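Local coordinates for lactococcal prophage ps3 protein 05 (Staphylococcus epidermidis ATCC 12228, PDB 3G8W) that probably transfers an acetyl group from acetyl-coenzyme A to an as yet unidentified acceptor, as a member of the GNAT acetyltransferase family, at residues I106-Y109 / A110-N114; S124-I127 / S128-V131. One frame throughout, in Å; residues are numbered along the deposited sequence.

Interaction 1: I106-Y109 / A110-N114; sequences IIQY and AKEQN
A110 opens the last turn of helix 96-112 by giving its N-H to the O of I106, at 3.0 Å, while its methyl group lies against L118 of the following strand. K111 repeats the bond one residue on, its N reaching the O of I107 at 3.0 Å, and its side chain touches T164. At E112 the N bonds the O of Q108 at 3.2 Å; the side chain folds back toward Q108, though the close approach of its carboxylate is doubtful. Q113 N makes a weak bond to the O of Y109 and a shorter one, 2.8 Å, to the O of A110. Its side chain turns back onto the Y109 ring: CG of Q113 makes a CH-pi contact 3.7 Å from the ring centroid, over one face and offset toward the rim. The tyrosine ring is carried there by a CG anti to its backbone N (chi1 174°). Bent at chi2 (-61°), Q113 lays its amide over the rim on the same side, the two planes 18° apart and NE2 of Q113 3.4 Å from CE2 of Y109. N114, at positive phi, is the C-prime residue of a Schellman motif that ends the helix, with N114 N bonded to the O of K111 (2.9 Å) and I115 N turned back to the O of A110. The backbone bonding thus changes pattern in the closing turn, while the Q113 side chain covers part of one tyrosine face, a contact probably held more by dispersion than by charge.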
ATOM      1  N   ILE B 106       6.978  17.763   7.507  1.00 44.78           N
ATOM      2  CA  ILE B 106       6.218  16.532   7.392  1.00 44.65           C
ATOM      3  C   ILE B 106       6.780  15.487   8.335  1.00 44.42           C
ATOM      4  O   ILE B 106       6.029  14.712   8.901  1.00 44.45           O
ATOM      5  CB  ILE B 106       6.127  16.017   5.943  1.00 44.85           C
ATOM      6  CG1 ILE B 106       5.352  17.019   5.064  1.00 44.63           C
ATOM      7  CG2 ILE B 106       5.478  14.647   5.915  1.00 44.75           C
ATOM      8  CD1 ILE B 106       5.131  16.540   3.624  1.00 44.78           C
ATOM      9  N   ILE B 107       8.089  15.494   8.540  1.00 44.63           N
ATOM     10  CA  ILE B 107       8.673  14.575   9.505  1.00 45.29           C
ATOM     11  C   ILE B 107       8.198  14.904  10.916  1.00 45.93           C
ATOM     12  O   ILE B 107       7.792  14.006  11.665  1.00 46.80           O
ATOM     13  CB  ILE B 107      10.205  14.520   9.423  1.00 44.98           C
ATOM     14  CG1 ILE B 107      10.626  13.876   8.097  1.00 44.60           C
ATOM     15  CG2 ILE B 107      10.755  13.699  10.563  1.00 44.70           C
ATOM     16  CD1 ILE B 107      12.120  13.830   7.876  1.00 44.73           C
ATOM     17  N   GLN B 108       8.200  16.188  11.265  1.00 46.02           N
ATOM     18  CA  GLN B 108       7.787  16.584  12.600  1.00 45.75           C
ATOM     19  C   GLN B 108       6.345  16.186  12.875  1.00 45.18           C
ATOM     20  O   GLN B 108       6.023  15.751  13.978  1.00 44.76           O
ATOM     21  CB  GLN B 108       7.993  18.080  12.840  1.00 46.54           C
ATOM     22  CG  GLN B 108       8.100  18.461  14.336  1.00 47.06           C
ATOM     23  CD  GLN B 108       9.219  17.696  15.066  1.00 47.62           C
ATOM     24  OE1 GLN B 108      10.184  17.224  14.446  1.00 47.64           O
ATOM     25  NE2 GLN B 108       9.088  17.569  16.381  1.00 47.43           N
ATOM     26  N   TYR B 109       5.493  16.334  11.867  1.00 44.55           N
ATOM     27  CA  TYR B 109       4.105  15.935  11.968  1.00 44.72           C
ATOM     28  C   TYR B 109       3.980  14.415  12.194  1.00 46.34           C
ATOM     29  O   TYR B 109       3.188  13.964  13.045  1.00 45.62           O
ATOM     30  CB  TYR B 109       3.357  16.339  10.708  1.00 43.93           C
ATOM     31  CG  TYR B 109       1.937  15.829  10.689  1.00 45.03           C
ATOM     32  CD1 TYR B 109       1.608  14.623  10.047  1.00 44.87           C
ATOM     33  CD2 TYR B 109       0.910  16.543  11.339  1.00 44.99           C
ATOM     34  CE1 TYR B 109       0.294  14.157  10.034  1.00 45.30           C
ATOM     35  CE2 TYR B 109      -0.402  16.086  11.336  1.00 44.90           C
ATOM     36  CZ  TYR B 109      -0.702  14.902  10.682  1.00 45.88           C
ATOM     37  OH  TYR B 109      -2.001  14.464  10.683  1.00 46.72           O
ATOM     38  N   ALA B 110       4.761  13.644  11.422  1.00 47.27           N
ATOM     39  CA  ALA B 110       4.780  12.180  11.522  1.00 48.49           C
ATOM     40  C   ALA B 110       5.044  11.761  12.962  1.00 49.56           C
ATOM     41  O   ALA B 110       4.219  11.051  13.554  1.00 49.32           O
ATOM     42  CB  ALA B 110       5.815  11.566  10.587  1.00 46.79           C
ATOM     43  N   LYS B 111       6.181  12.216  13.508  1.00 50.10           N
ATOM     44  CA  LYS B 111       6.546  11.970  14.902  1.00 50.39           C
ATOM     45  C   LYS B 111       5.355  12.231  15.812  1.00 50.56           C
ATOM     46  O   LYS B 111       5.054  11.426  16.683  1.00 51.53           O
ATOM     47  CB  LYS B 111       7.703  12.874  15.348  1.00 51.10           C
ATOM     48  CG  LYS B 111       9.061  12.636  14.693  1.00 52.27           C
ATOM     49  CD  LYS B 111      10.210  12.985  15.657  1.00 52.40           C
ATOM     50  CE  LYS B 111      10.175  12.045  16.893  1.00 53.17           C
ATOM     51  NZ  LYS B 111      11.195  12.321  17.960  1.00 53.21           N
ATOM     52  N   GLU B 112       4.674  13.356  15.593  1.00 50.31           N
ATOM     53  CA  GLU B 112       3.599  13.811  16.475  1.00 50.02           C
ATOM     54  C   GLU B 112       2.324  12.981  16.309  1.00 49.07           C
ATOM     55  O   GLU B 112       1.416  13.054  17.118  1.00 49.49           O
ATOM     56  CB  GLU B 112       3.331  15.324  16.288  1.00 50.78           C
ATOM     57  CG  GLU B 112       4.521  16.244  16.663  1.00 51.59           C
ATOM     58  CD  GLU B 112       4.392  17.693  16.155  1.00 51.80           C
ATOM     59  OE1 GLU B 112       3.512  18.429  16.626  1.00 51.87           O
ATOM     60  OE2 GLU B 112       5.197  18.115  15.298  1.00 52.78           O
ATOM     61  N   GLN B 113       2.268  12.173  15.267  1.00 48.42           N
ATOM     62  CA  GLN B 113       1.181  11.222  15.113  1.00 47.65           C
ATOM     63  C   GLN B 113       1.628   9.836  15.502  1.00 47.03           C
ATOM     64  O   GLN B 113       0.916   8.868  15.249  1.00 47.56           O
ATOM     65  CB  GLN B 113       0.717  11.178  13.662  1.00 48.46           C
ATOM     66  CG  GLN B 113       0.294  12.511  13.100  1.00 49.24           C
ATOM     67  CD  GLN B 113      -0.871  13.099  13.851  1.00 49.63           C
ATOM     68  OE1 GLN B 113      -1.879  12.422  14.095  1.00 49.83           O
ATOM     69  NE2 GLN B 113      -0.747  14.365  14.223  1.00 49.31           N
ATOM     70  N   ASN B 114       2.814   9.736  16.097  1.00 46.26           N
ATOM     71  CA  ASN B 114       3.428   8.443  16.426  1.00 46.01           C
ATOM     72  C   ASN B 114       3.720   7.513  15.228  1.00 45.88           C
ATOM     73  O   ASN B 114       3.893   6.306  15.393  1.00 46.32           O
ATOM     74  CB  ASN B 114       2.597   7.708  17.474  1.00 46.06           C
ATOM     75  CG  ASN B 114       2.330   8.550  18.691  1.00 46.03           C
ATOM     76  OD1 ASN B 114       3.238   9.184  19.235  1.00 45.80           O
ATOM     77  ND2 ASN B 114       1.071   8.579  19.119  1.00 46.26           N
TER

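Interaction 2: S124-I127 / S128-V131; sequences SNNI and SAKV
The chain turns from loop into helix at N126, whose O accepts the N-H of K130 at 3.2 Å; V131 N bonds the O of I127 next, at 3.0 Å. N126 is the N-cap. Its CG points opposite the backbone N (chi1 -169°), which turns the amide over the first helical turn, and OD1 takes two donors: the hydroxyl OG of S128 at 3.1 Å, nearly in line with the side-chain carbonyl, and A129 N at 3.2 Å, which comes from above the amide plane. One oxygen thereby serves both a backbone N-H of the first turn and a serine hydroxyl. The rest of the amide rests on the A129 methyl, where ND2 of N126 and CB of A129 are 3.4 Å apart. Farther back, the bent side chain of K130 returns toward the loop, where NZ makes a weak bond to S124 O at 3.5 Å; its stronger partner is OD1 of N158. The cap thus stands where the chain leaves strand 117-123 and enters helix 127-136, with Y29 touching N126 and I127. K130 NZ is bonded, and S124 OG weakly bonded, to N158 on strand 153-163, next to 117-123 in the sheet, and the S124 backbone is also bonded to D156 there.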
ATOM      1  N   SER B 124      13.590   4.675 -10.444  1.00 49.72           N
ATOM      2  CA  SER B 124      15.017   4.365 -10.493  1.00 50.27           C
ATOM      3  C   SER B 124      15.922   5.376 -11.206  1.00 49.94           C
ATOM      4  O   SER B 124      17.114   5.435 -10.926  1.00 50.47           O
ATOM      5  CB  SER B 124      15.238   2.957 -11.030  1.00 50.99           C
ATOM      6  OG  SER B 124      14.963   2.024  -9.983  1.00 52.17           O
ATOM      7  N   ASN B 125      15.370   6.193 -12.090  1.00 48.92           N
ATOM      8  CA  ASN B 125      16.210   7.131 -12.795  1.00 48.28           C
ATOM      9  C   ASN B 125      15.898   8.604 -12.499  1.00 47.26           C
ATOM     10  O   ASN B 125      16.209   9.515 -13.290  1.00 47.60           O
ATOM     11  CB  ASN B 125      16.228   6.809 -14.297  1.00 50.16           C
ATOM     12  CG  ASN B 125      14.862   6.973 -14.960  1.00 51.56           C
ATOM     13  OD1 ASN B 125      13.933   7.575 -14.395  1.00 52.02           O
ATOM     14  ND2 ASN B 125      14.736   6.426 -16.176  1.00 51.92           N
ATOM     15  N   ASN B 126      15.278   8.829 -11.346  1.00 45.00           N
ATOM     16  CA  ASN B 126      15.193  10.163 -10.805  1.00 43.24           C
ATOM     17  C   ASN B 126      16.301  10.391  -9.795  1.00 42.89           C
ATOM     18  O   ASN B 126      16.043  10.523  -8.597  1.00 42.70           O
ATOM     19  CB  ASN B 126      13.837  10.421 -10.171  1.00 42.27           C
ATOM     20  CG  ASN B 126      13.626  11.887  -9.825  1.00 42.58           C
ATOM     21  OD1 ASN B 126      14.562  12.720  -9.871  1.00 42.08           O
ATOM     22  ND2 ASN B 126      12.389  12.217  -9.468  1.00 41.77           N
ATOM     23  N   ILE B 127      17.537  10.449 -10.283  1.00 42.55           N
ATOM     24  CA  ILE B 127      18.697  10.664  -9.408  1.00 42.61           C
ATOM     25  C   ILE B 127      18.645  11.964  -8.569  1.00 41.91           C
ATOM     26  O   ILE B 127      18.917  11.920  -7.368  1.00 42.38           O
ATOM     27  CB  ILE B 127      20.053  10.466 -10.139  1.00 42.81           C
ATOM     28  CG1 ILE B 127      20.229  11.460 -11.295  1.00 44.06           C
ATOM     29  CG2 ILE B 127      20.187   9.021 -10.626  1.00 42.68           C
ATOM     30  CD1 ILE B 127      18.916  11.879 -12.062  1.00 45.88           C
ATOM     31  N   SER B 128      18.232  13.093  -9.133  1.00 40.23           N
ATOM     32  CA  SER B 128      18.050  14.251  -8.249  1.00 41.33           C
ATOM     33  C   SER B 128      17.247  13.933  -6.959  1.00 40.76           C
ATOM     34  O   SER B 128      17.659  14.338  -5.865  1.00 40.09           O
ATOM     35  CB  SER B 128      17.505  15.498  -8.979  1.00 42.43           C
ATOM     36  OG  SER B 128      16.259  15.240  -9.596  1.00 45.38           O
ATOM     37  N   ALA B 129      16.137  13.203  -7.098  1.00 39.90           N
ATOM     38  CA  ALA B 129      15.284  12.821  -5.967  1.00 40.80           C
ATOM     39  C   ALA B 129      15.927  11.836  -4.972  1.00 41.68           C
ATOM     40  O   ALA B 129      15.739  11.966  -3.746  1.00 40.50           O
ATOM     41  CB  ALA B 129      13.946  12.244  -6.469  1.00 40.54           C
ATOM     42  N   LYS B 130      16.664  10.851  -5.500  1.00 42.26           N
ATOM     43  CA  LYS B 130      17.380   9.901  -4.655  1.00 42.71           C
ATOM     44  C   LYS B 130      18.375  10.633  -3.778  1.00 41.72           C
ATOM     45  O   LYS B 130      18.447  10.391  -2.571  1.00 41.67           O
ATOM     46  CB  LYS B 130      18.089   8.823  -5.486  1.00 45.81           C
ATOM     47  CG  LYS B 130      17.254   7.511  -5.619  1.00 49.04           C
ATOM     48  CD  LYS B 130      18.160   6.259  -5.570  1.00 51.18           C
ATOM     49  CE  LYS B 130      18.430   5.722  -6.978  1.00 52.43           C
ATOM     50  NZ  LYS B 130      17.199   5.014  -7.502  1.00 53.17           N
ATOM     51  N   VAL B 131      19.128  11.535  -4.412  1.00 39.70           N
ATOM     52  CA  VAL B 131      20.067  12.415  -3.743  1.00 37.68           C
ATOM     53  C   VAL B 131      19.371  13.335  -2.712  1.00 38.48           C
ATOM     54  O   VAL B 131      19.801  13.445  -1.556  1.00 39.70           O
ATOM     55  CB  VAL B 131      20.848  13.270  -4.764  1.00 35.11           C
ATOM     56  CG1 VAL B 131      21.774  14.219  -4.043  1.00 32.98           C
ATOM     57  CG2 VAL B 131      21.620  12.384  -5.706  1.00 32.96           C
TER

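Followed from the N terminus, the two contacts come in series, and neither nests in nor crosses the other. Interaction 1 lies at the end of helix 96-112, the crossover helix between the parallel strands 83-91 and 117-123, and its buried side chains pack on strands 55-62, 65-74 and 117-123. Strand 117-123 then carries the chain to interaction 2, which starts helix 127-136. One contact therefore finishes a helix before this strand and the other begins a helix after it. Neither closes a long loop, since each joins adjoining residues. The centres of interaction 1 and interaction 2 are about 24 Å apart. The nearest atoms of interaction 1 and interaction 2 are about 12 Å apart, without touching.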